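Transcriptional regulator, LRP/AsnC family (Neisseria meningitidis, PDB 2P5V) probably binds specific DNA sequences through a winged helix-turn-helix domain and regulates transcription as a member of the Lrp/AsnC family. Local coordinates at residues A84-V98 with F125-Q137. Numbering follows the deposited sequence.
Sequences AREDFAASVRKWPEV and FVLDTLLSHHGVQ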
ATOM      1  N   ALA G  84      18.211  -3.939 -17.962  1.00 40.49           N
ATOM      2  CA  ALA G  84      18.069  -2.995 -16.856  1.00 40.77           C
ATOM      3  C   ALA G  84      18.712  -3.552 -15.573  1.00 41.54           C
ATOM      4  O   ALA G  84      19.440  -2.836 -14.873  1.00 46.24           O
ATOM      5  CB  ALA G  84      16.593  -2.664 -16.612  1.00 37.31           C
ATOM      6  N   ARG G  85      18.438  -4.814 -15.252  1.00 40.68           N
ATOM      7  CA  ARG G  85      18.964  -5.410 -14.011  1.00 47.21           C
ATOM      8  C   ARG G  85      20.491  -5.506 -14.023  1.00 52.17           C
ATOM      9  O   ARG G  85      21.164  -5.105 -13.068  1.00 53.96           O
ATOM     10  CB  ARG G  85      18.340  -6.786 -13.760  1.00 47.28           C
ATOM     11  CG  ARG G  85      16.870  -6.702 -13.378  1.00 40.78           C
ATOM     12  CD  ARG G  85      16.290  -8.037 -12.971  1.00 47.11           C
ATOM     13  NE  ARG G  85      15.064  -7.828 -12.207  1.00 51.08           N
ATOM     14  CZ  ARG G  85      14.947  -7.943 -10.886  1.00 55.58           C
ATOM     15  NH1 ARG G  85      15.981  -8.305 -10.129  1.00 64.06           N
ATOM     16  NH2 ARG G  85      13.770  -7.704 -10.320  1.00 63.13           N
ATOM     17  N   GLU G  86      21.019  -6.007 -15.129  1.00 51.12           N
ATOM     18  CA  GLU G  86      22.450  -6.135 -15.331  1.00 55.62           C
ATOM     19  C   GLU G  86      23.168  -4.785 -15.250  1.00 49.06           C
ATOM     20  O   GLU G  86      24.161  -4.655 -14.542  1.00 51.83           O
ATOM     21  CB  GLU G  86      22.700  -6.787 -16.691  1.00 58.91           C
ATOM     22  CG  GLU G  86      24.115  -7.273 -16.912  1.00 69.12           C
ATOM     23  CD  GLU G  86      24.269  -8.006 -18.228  1.00 67.38           C
ATOM     24  OE1 GLU G  86      23.299  -8.661 -18.675  1.00 73.64           O
ATOM     25  OE2 GLU G  86      25.367  -7.929 -18.815  1.00 76.98           O
ATOM     26  N   ASP G  87      22.656  -3.790 -15.971  1.00 45.58           N
ATOM     27  CA  ASP G  87      23.251  -2.443 -15.986  1.00 45.25           C
ATOM     28  C   ASP G  87      23.231  -1.768 -14.624  1.00 43.39           C
ATOM     29  O   ASP G  87      24.141  -1.002 -14.286  1.00 41.88           O
ATOM     30  CB  ASP G  87      22.519  -1.538 -16.984  1.00 40.20           C
ATOM     31  CG  ASP G  87      22.756  -1.940 -18.422  1.00 42.42           C
ATOM     32  OD1 ASP G  87      23.709  -2.704 -18.710  1.00 42.14           O
ATOM     33  OD2 ASP G  87      21.970  -1.486 -19.277  1.00 61.92           O
ATOM     34  N   PHE G  88      22.179  -2.032 -13.858  1.00 47.17           N
ATOM     35  CA  PHE G  88      22.015  -1.426 -12.546  1.00 45.87           C
ATOM     36  C   PHE G  88      22.975  -2.058 -11.545  1.00 47.86           C
ATOM     37  O   PHE G  88      23.628  -1.356 -10.769  1.00 45.86           O
ATOM     38  CB  PHE G  88      20.564  -1.562 -12.058  1.00 47.96           C
ATOM     39  CG  PHE G  88      20.356  -1.047 -10.659  1.00 43.17           C
ATOM     40  CD1 PHE G  88      20.430   0.315 -10.395  1.00 46.09           C
ATOM     41  CD2 PHE G  88      20.122  -1.921  -9.606  1.00 48.19           C
ATOM     42  CE1 PHE G  88      20.256   0.805  -9.108  1.00 49.11           C
ATOM     43  CE2 PHE G  88      19.948  -1.438  -8.308  1.00 55.02           C
ATOM     44  CZ  PHE G  88      20.019  -0.066  -8.066  1.00 47.14           C
ATOM     45  N   ALA G  89      23.059  -3.387 -11.562  1.00 47.12           N
ATOM     46  CA  ALA G  89      24.017  -4.092 -10.730  1.00 47.10           C
ATOM     47  C   ALA G  89      25.443  -3.587 -11.002  1.00 46.22           C
ATOM     48  O   ALA G  89      26.226  -3.390 -10.070  1.00 47.88           O
ATOM     49  CB  ALA G  89      23.921  -5.600 -10.960  1.00 43.71           C
ATOM     50  N   ALA G  90      25.766  -3.357 -12.275  1.00 43.50           N
ATOM     51  CA  ALA G  90      27.097  -2.889 -12.667  1.00 43.52           C
ATOM     52  C   ALA G  90      27.441  -1.518 -12.073  1.00 43.74           C
ATOM     53  O   ALA G  90      28.562  -1.293 -11.593  1.00 41.91           O
ATOM     54  CB  ALA G  90      27.206  -2.844 -14.186  1.00 49.45           C
ATOM     55  N   SER G  91      26.479  -0.601 -12.126  1.00 42.26           N
ATOM     56  CA  SER G  91      26.659   0.749 -11.585  1.00 44.14           C
ATOM     57  C   SER G  91      26.711   0.744 -10.062  1.00 45.65           C
ATOM     58  O   SER G  91      27.502   1.464  -9.470  1.00 54.08           O
ATOM     59  CB  SER G  91      25.521   1.659 -12.046  1.00 42.62           C
ATOM     60  OG  SER G  91      25.419   1.659 -13.459  1.00 45.55           O
ATOM     61  N   VAL G  92      25.861  -0.061  -9.432  1.00 48.86           N
ATOM     62  CA  VAL G  92      25.781  -0.088  -7.969  1.00 47.23           C
ATOM     63  C   VAL G  92      27.089  -0.642  -7.377  1.00 50.58           C
ATOM     64  O   VAL G  92      27.521  -0.235  -6.289  1.00 43.25           O
ATOM     65  CB  VAL G  92      24.517  -0.863  -7.474  1.00 51.79           C
ATOM     66  CG1 VAL G  92      24.699  -2.359  -7.604  1.00 60.03           C
ATOM     67  CG2 VAL G  92      24.178  -0.493  -6.038  1.00 52.39           C
ATOM     68  N   ARG G  93      27.740  -1.534  -8.127  1.00 50.22           N
ATOM     69  CA  ARG G  93      29.042  -2.060  -7.732  1.00 49.37           C
ATOM     70  C   ARG G  93      30.141  -0.983  -7.759  1.00 45.28           C
ATOM     71  O   ARG G  93      31.118  -1.075  -7.018  1.00 48.65           O
ATOM     72  CB  ARG G  93      29.408  -3.294  -8.575  1.00 51.57           C
ATOM     73  CG  ARG G  93      28.703  -4.563  -8.080  1.00 50.82           C
ATOM     74  CD  ARG G  93      29.149  -5.817  -8.806  1.00 56.26           C
ATOM     75  NE  ARG G  93      28.448  -5.986 -10.078  1.00 67.57           N
ATOM     76  CZ  ARG G  93      27.485  -6.878 -10.327  1.00 63.47           C
ATOM     77  NH1 ARG G  93      27.050  -7.731  -9.397  1.00 56.00           N
ATOM     78  NH2 ARG G  93      26.940  -6.913 -11.539  1.00 61.82           N
ATOM     79  N   LYS G  94      29.945   0.052  -8.575  1.00 53.39           N
ATOM     80  CA  LYS G  94      30.861   1.196  -8.643  1.00 52.34           C
ATOM     81  C   LYS G  94      30.548   2.337  -7.658  1.00 54.41           C
ATOM     82  O   LYS G  94      31.374   3.230  -7.489  1.00 58.89           O
ATOM     83  CB  LYS G  94      30.876   1.755 -10.065  1.00 50.23           C
ATOM     84  CG  LYS G  94      31.338   0.759 -11.110  1.00 56.20           C
ATOM     85  CD  LYS G  94      31.239   1.334 -12.522  1.00 59.59           C
ATOM     86  CE  LYS G  94      31.694   0.318 -13.569  1.00 67.70           C
ATOM     87  NZ  LYS G  94      31.393   0.755 -14.960  1.00 75.71           N
ATOM     88  N   TRP G  95      29.376   2.328  -7.019  1.00 48.29           N
ATOM     89  CA  TRP G  95      28.985   3.431  -6.121  1.00 44.18           C
ATOM     90  C   TRP G  95      29.508   3.198  -4.713  1.00 46.64           C
ATOM     91  O   TRP G  95      28.963   2.371  -3.989  1.00 43.93           O
ATOM     92  CB  TRP G  95      27.463   3.595  -6.082  1.00 46.92           C
ATOM     93  CG  TRP G  95      26.862   3.999  -7.381  1.00 43.54           C
ATOM     94  CD1 TRP G  95      27.476   4.686  -8.384  1.00 47.95           C
ATOM     95  CD2 TRP G  95      25.518   3.771  -7.817  1.00 49.46           C
ATOM     96  NE1 TRP G  95      26.608   4.884  -9.424  1.00 47.82           N
ATOM     97  CE2 TRP G  95      25.397   4.333  -9.105  1.00 51.76           C
ATOM     98  CE3 TRP G  95      24.405   3.131  -7.252  1.00 49.93           C
ATOM     99  CZ2 TRP G  95      24.210   4.287  -9.834  1.00 51.28           C
ATOM    100  CZ3 TRP G  95      23.230   3.076  -7.981  1.00 44.27           C
ATOM    101  CH2 TRP G  95      23.142   3.657  -9.260  1.00 47.18           C
ATOM    102  N   PRO G  96      30.557   3.931  -4.301  1.00 49.04           N
ATOM    103  CA  PRO G  96      31.143   3.580  -2.997  1.00 47.32           C
ATOM    104  C   PRO G  96      30.242   3.836  -1.785  1.00 43.36           C
ATOM    105  O   PRO G  96      30.431   3.214  -0.735  1.00 51.84           O
ATOM    106  CB  PRO G  96      32.408   4.454  -2.922  1.00 46.24           C
ATOM    107  CG  PRO G  96      32.600   5.004  -4.298  1.00 52.91           C
ATOM    108  CD  PRO G  96      31.260   5.068  -4.922  1.00 49.19           C
ATOM    109  N   GLU G  97      29.278   4.746  -1.925  1.00 46.70           N
ATOM    110  CA  GLU G  97      28.319   5.022  -0.853  1.00 44.44           C
ATOM    111  C   GLU G  97      27.342   3.871  -0.617  1.00 44.84           C
ATOM    112  O   GLU G  97      26.824   3.743   0.480  1.00 49.47           O
ATOM    113  CB  GLU G  97      27.556   6.333  -1.085  1.00 49.99           C
ATOM    114  CG  GLU G  97      27.009   6.531  -2.490  1.00 50.03           C
ATOM    115  CD  GLU G  97      28.013   7.155  -3.434  1.00 49.93           C
ATOM    116  OE1 GLU G  97      28.249   8.373  -3.334  1.00 58.61           O
ATOM    117  OE2 GLU G  97      28.555   6.423  -4.281  1.00 58.87           O
ATOM    118  N   VAL G  98      27.105   3.030  -1.627  1.00 46.04           N
ATOM    119  CA  VAL G  98      26.276   1.826  -1.460  1.00 42.96           C
ATOM    120  C   VAL G  98      27.173   0.658  -1.021  1.00 45.37           C
ATOM    121  O   VAL G  98      28.016   0.205  -1.779  1.00 45.48           O
ATOM    122  CB  VAL G  98      25.501   1.472  -2.759  1.00 44.31           C
ATOM    123  CG1 VAL G  98      24.629   0.225  -2.586  1.00 41.02           C
ATOM    124  CG2 VAL G  98      24.663   2.643  -3.203  1.00 42.73           C
ATOM    125  N   PHE G 125      23.186  12.395  -4.389  1.00 39.95           N
ATOM    126  CA  PHE G 125      23.297  11.019  -4.863  1.00 45.26           C
ATOM    127  C   PHE G 125      22.009  10.555  -5.541  1.00 47.21           C
ATOM    128  O   PHE G 125      22.009  10.180  -6.708  1.00 49.46           O
ATOM    129  CB  PHE G 125      23.638  10.077  -3.712  1.00 46.22           C
ATOM    130  CG  PHE G 125      23.610   8.636  -4.097  1.00 49.55           C
ATOM    131  CD1 PHE G 125      24.533   8.140  -5.003  1.00 49.18           C
ATOM    132  CD2 PHE G 125      22.646   7.781  -3.589  1.00 47.49           C
ATOM    133  CE1 PHE G 125      24.512   6.816  -5.384  1.00 47.86           C
ATOM    134  CE2 PHE G 125      22.622   6.441  -3.965  1.00 54.54           C
ATOM    135  CZ  PHE G 125      23.554   5.962  -4.861  1.00 56.97           C
ATOM    136  N   VAL G 126      20.912  10.604  -4.798  1.00 50.34           N
ATOM    137  CA  VAL G 126      19.607  10.175  -5.299  1.00 46.48           C
ATOM    138  C   VAL G 126      19.204  10.895  -6.604  1.00 48.77           C
ATOM    139  O   VAL G 126      18.953  10.253  -7.629  1.00 42.99           O
ATOM    140  CB  VAL G 126      18.530  10.392  -4.211  1.00 49.67           C
ATOM    141  CG1 VAL G 126      17.141  10.297  -4.793  1.00 51.93           C
ATOM    142  CG2 VAL G 126      18.722   9.375  -3.087  1.00 49.40           C
ATOM    143  N   LEU G 127      19.169  12.223  -6.568  1.00 45.43           N
ATOM    144  CA  LEU G 127      18.689  13.007  -7.715  1.00 50.28           C
ATOM    145  C   LEU G 127      19.610  12.929  -8.934  1.00 53.63           C
ATOM    146  O   LEU G 127      19.126  12.817 -10.061  1.00 63.01           O
ATOM    147  CB  LEU G 127      18.479  14.481  -7.332  1.00 48.40           C
ATOM    148  CG  LEU G 127      17.363  14.818  -6.325  1.00 56.02           C
ATOM    149  CD1 LEU G 127      17.017  16.313  -6.393  1.00 45.65           C
ATOM    150  CD2 LEU G 127      16.108  13.983  -6.543  1.00 49.97           C
ATOM    151  N   ASP G 128      20.925  12.993  -8.707  1.00 51.01           N
ATOM    152  CA  ASP G 128      21.893  13.056  -9.808  1.00 51.20           C
ATOM    153  C   ASP G 128      22.422  11.682 -10.240  1.00 48.89           C
ATOM    154  O   ASP G 128      22.780  11.513 -11.397  1.00 49.42           O
ATOM    155  CB  ASP G 128      23.076  13.965  -9.454  1.00 51.57           C
ATOM    156  CG  ASP G 128      22.644  15.283  -8.845  1.00 55.48           C
ATOM    157  OD1 ASP G 128      21.473  15.678  -9.031  1.00 50.60           O
ATOM    158  OD2 ASP G 128      23.478  15.921  -8.170  1.00 55.25           O
ATOM    159  N   THR G 129      22.479  10.707  -9.328  1.00 48.56           N
ATOM    160  CA  THR G 129      23.063   9.403  -9.667  1.00 48.15           C
ATOM    161  C   THR G 129      22.018   8.304  -9.789  1.00 48.18           C
ATOM    162  O   THR G 129      21.862   7.709 -10.843  1.00 48.85           O
ATOM    163  CB  THR G 129      24.152   8.981  -8.650  1.00 48.66           C
ATOM    164  OG1 THR G 129      25.200   9.948  -8.670  1.00 51.84           O
ATOM    165  CG2 THR G 129      24.747   7.625  -9.005  1.00 49.48           C
ATOM    166  N   LEU G 130      21.305   8.038  -8.706  1.00 52.67           N
ATOM    167  CA  LEU G 130      20.383   6.914  -8.674  1.00 50.45           C
ATOM    168  C   LEU G 130      19.238   7.053  -9.681  1.00 51.36           C
ATOM    169  O   LEU G 130      19.054   6.190 -10.534  1.00 47.95           O
ATOM    170  CB  LEU G 130      19.810   6.760  -7.275  1.00 48.92           C
ATOM    171  CG  LEU G 130      18.944   5.526  -7.030  1.00 49.32           C
ATOM    172  CD1 LEU G 130      19.684   4.254  -7.432  1.00 49.66           C
ATOM    173  CD2 LEU G 130      18.555   5.501  -5.576  1.00 56.15           C
ATOM    174  N   LEU G 131      18.482   8.146  -9.577  1.00 46.99           N
ATOM    175  CA  LEU G 131      17.226   8.284 -10.309  1.00 50.52           C
ATOM    176  C   LEU G 131      17.464   8.545 -11.781  1.00 50.15           C
ATOM    177  O   LEU G 131      16.618   8.217 -12.606  1.00 52.44           O
ATOM    178  CB  LEU G 131      16.364   9.396  -9.706  1.00 50.96           C
ATOM    179  CG  LEU G 131      15.845   9.086  -8.298  1.00 48.18           C
ATOM    180  CD1 LEU G 131      15.110  10.270  -7.697  1.00 46.02           C
ATOM    181  CD2 LEU G 131      14.944   7.861  -8.317  1.00 57.70           C
ATOM    182  N   SER G 132      18.626   9.121 -12.091  1.00 45.94           N
ATOM    183  CA  SER G 132      19.040   9.411 -13.457  1.00 55.73           C
ATOM    184  C   SER G 132      19.433   8.152 -14.238  1.00 55.20           C
ATOM    185  O   SER G 132      19.513   8.183 -15.471  1.00 57.22           O
ATOM    186  CB  SER G 132      20.226  10.376 -13.435  1.00 53.02           C
ATOM    187  OG  SER G 132      21.318   9.804 -12.735  1.00 53.93           O
ATOM    188  N   HIS G 133      19.682   7.060 -13.520  1.00 47.69           N
ATOM    189  CA  HIS G 133      20.103   5.804 -14.122  1.00 46.99           C
ATOM    190  C   HIS G 133      18.960   5.219 -14.951  1.00 46.24           C
ATOM    191  O   HIS G 133      17.837   5.068 -14.461  1.00 43.71           O
ATOM    192  CB  HIS G 133      20.541   4.816 -13.030  1.00 46.35           C
ATOM    193  CG  HIS G 133      21.312   3.634 -13.545  1.00 49.19           C
ATOM    194  ND1 HIS G 133      20.752   2.679 -14.365  1.00 42.84           N
ATOM    195  CD2 HIS G 133      22.589   3.237 -13.328  1.00 39.85           C
ATOM    196  CE1 HIS G 133      21.651   1.751 -14.640  1.00 47.20           C
ATOM    197  NE2 HIS G 133      22.776   2.066 -14.023  1.00 44.54           N
ATOM    198  N   HIS G 134      19.265   4.898 -16.207  1.00 50.22           N
ATOM    199  CA  HIS G 134      18.274   4.400 -17.182  1.00 47.73           C
ATOM    200  C   HIS G 134      17.558   3.124 -16.741  1.00 49.42           C
ATOM    201  O   HIS G 134      16.453   2.858 -17.175  1.00 46.26           O
ATOM    202  CB  HIS G 134      18.938   4.157 -18.544  1.00 50.86           C
ATOM    203  CG  HIS G 134      20.065   3.163 -18.509  1.00 54.21           C
ATOM    204  ND1 HIS G 134      21.379   3.530 -18.298  1.00 53.42           N
ATOM    205  CD2 HIS G 134      20.073   1.816 -18.670  1.00 43.50           C
ATOM    206  CE1 HIS G 134      22.146   2.453 -18.331  1.00 57.42           C
ATOM    207  NE2 HIS G 134      21.379   1.401 -18.555  1.00 51.00           N
ATOM    208  N   GLY G 135      18.212   2.335 -15.894  1.00 50.32           N
ATOM    209  CA  GLY G 135      17.627   1.118 -15.338  1.00 52.50           C
ATOM    210  C   GLY G 135      16.666   1.331 -14.184  1.00 52.17           C
ATOM    211  O   GLY G 135      15.906   0.419 -13.853  1.00 55.80           O
ATOM    212  N   VAL G 136      16.683   2.525 -13.583  1.00 47.07           N
ATOM    213  CA  VAL G 136      15.918   2.798 -12.366  1.00 47.19           C
ATOM    214  C   VAL G 136      14.585   3.478 -12.671  1.00 42.75           C
ATOM    215  O   VAL G 136      14.551   4.580 -13.204  1.00 43.49           O
ATOM    216  CB  VAL G 136      16.732   3.664 -11.356  1.00 51.35           C
ATOM    217  CG1 VAL G 136      15.877   4.054 -10.144  1.00 39.11           C
ATOM    218  CG2 VAL G 136      17.989   2.913 -10.908  1.00 47.19           C
ATOM    219  N   GLN G 137      13.495   2.806 -12.311  1.00 41.73           N
ATOM    220  CA  GLN G 137      12.138   3.317 -12.480  1.00 46.02           C
ATOM    221  C   GLN G 137      11.771   4.238 -11.327  1.00 46.79           C
ATOM    222  O   GLN G 137      11.174   5.288 -11.538  1.00 44.28           O
ATOM    223  CB  GLN G 137      11.169   2.146 -12.503  1.00 46.74           C
ATOM    224  CG  GLN G 137       9.715   2.478 -12.731  1.00 51.45           C
ATOM    225  CD  GLN G 137       8.826   1.297 -12.360  1.00 63.72           C
ATOM    226  OE1 GLN G 137       8.633   0.375 -13.159  1.00 77.33           O
ATOM    227  NE2 GLN G 137       8.298   1.310 -11.130  1.00 66.55           N
TER
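Ala-84 and Gly-135 bring the backbones closest, their CA atoms 4.4 Å apart at the start of helix 84-94, whereas further along Trp-95 and Thr-129 stand 9.1 Å apart between CA atoms and large side chains bridge the distance. Trp-95, just past the end of helix 84-94, lays one face on that helix, over Ser-91 O and Val-92 CA. Its other face receives the edge of Phe-125 in a T-shaped stack, ring planes at 86°, and also the methyl of Thr-129, whose CG2 comes within 3.3 Å of Trp-95 NE1. Phe-125 offers a face to Glu-97, where CG makes a CH-pi contact. Both segments belong to the Lrp/AsnC ligand-binding domain, a ferredoxin-like βαββαβ fold in which helices 84-94 and 119-130 pack side by side on an antiparallel sheet; Phe-88 and Leu-130 meet between the helices, touching Ile-78 and Ile-74 of strand 70-78 respectively. Leu-130 CD1 reaches the edge of the Phe-88 ring and packs against Trp-95. Nearer the surface, the loop before strand 136-150 grips helix 84-94 with two histidines. His-133, its CG anti to the backbone N (chi1 -165°), extends to the helix and shares a 2.7 Å hydrogen bond between NE2 and Ser-91 OG; the other ring nitrogen, ND1, accepts from Gly-135 N, which fixes the ring's rotation. His-134 NE2 donates to Asp-87 OD2 at 3.0 Å, nearly straight at 163°, meeting the oxygen from above the carboxylate plane.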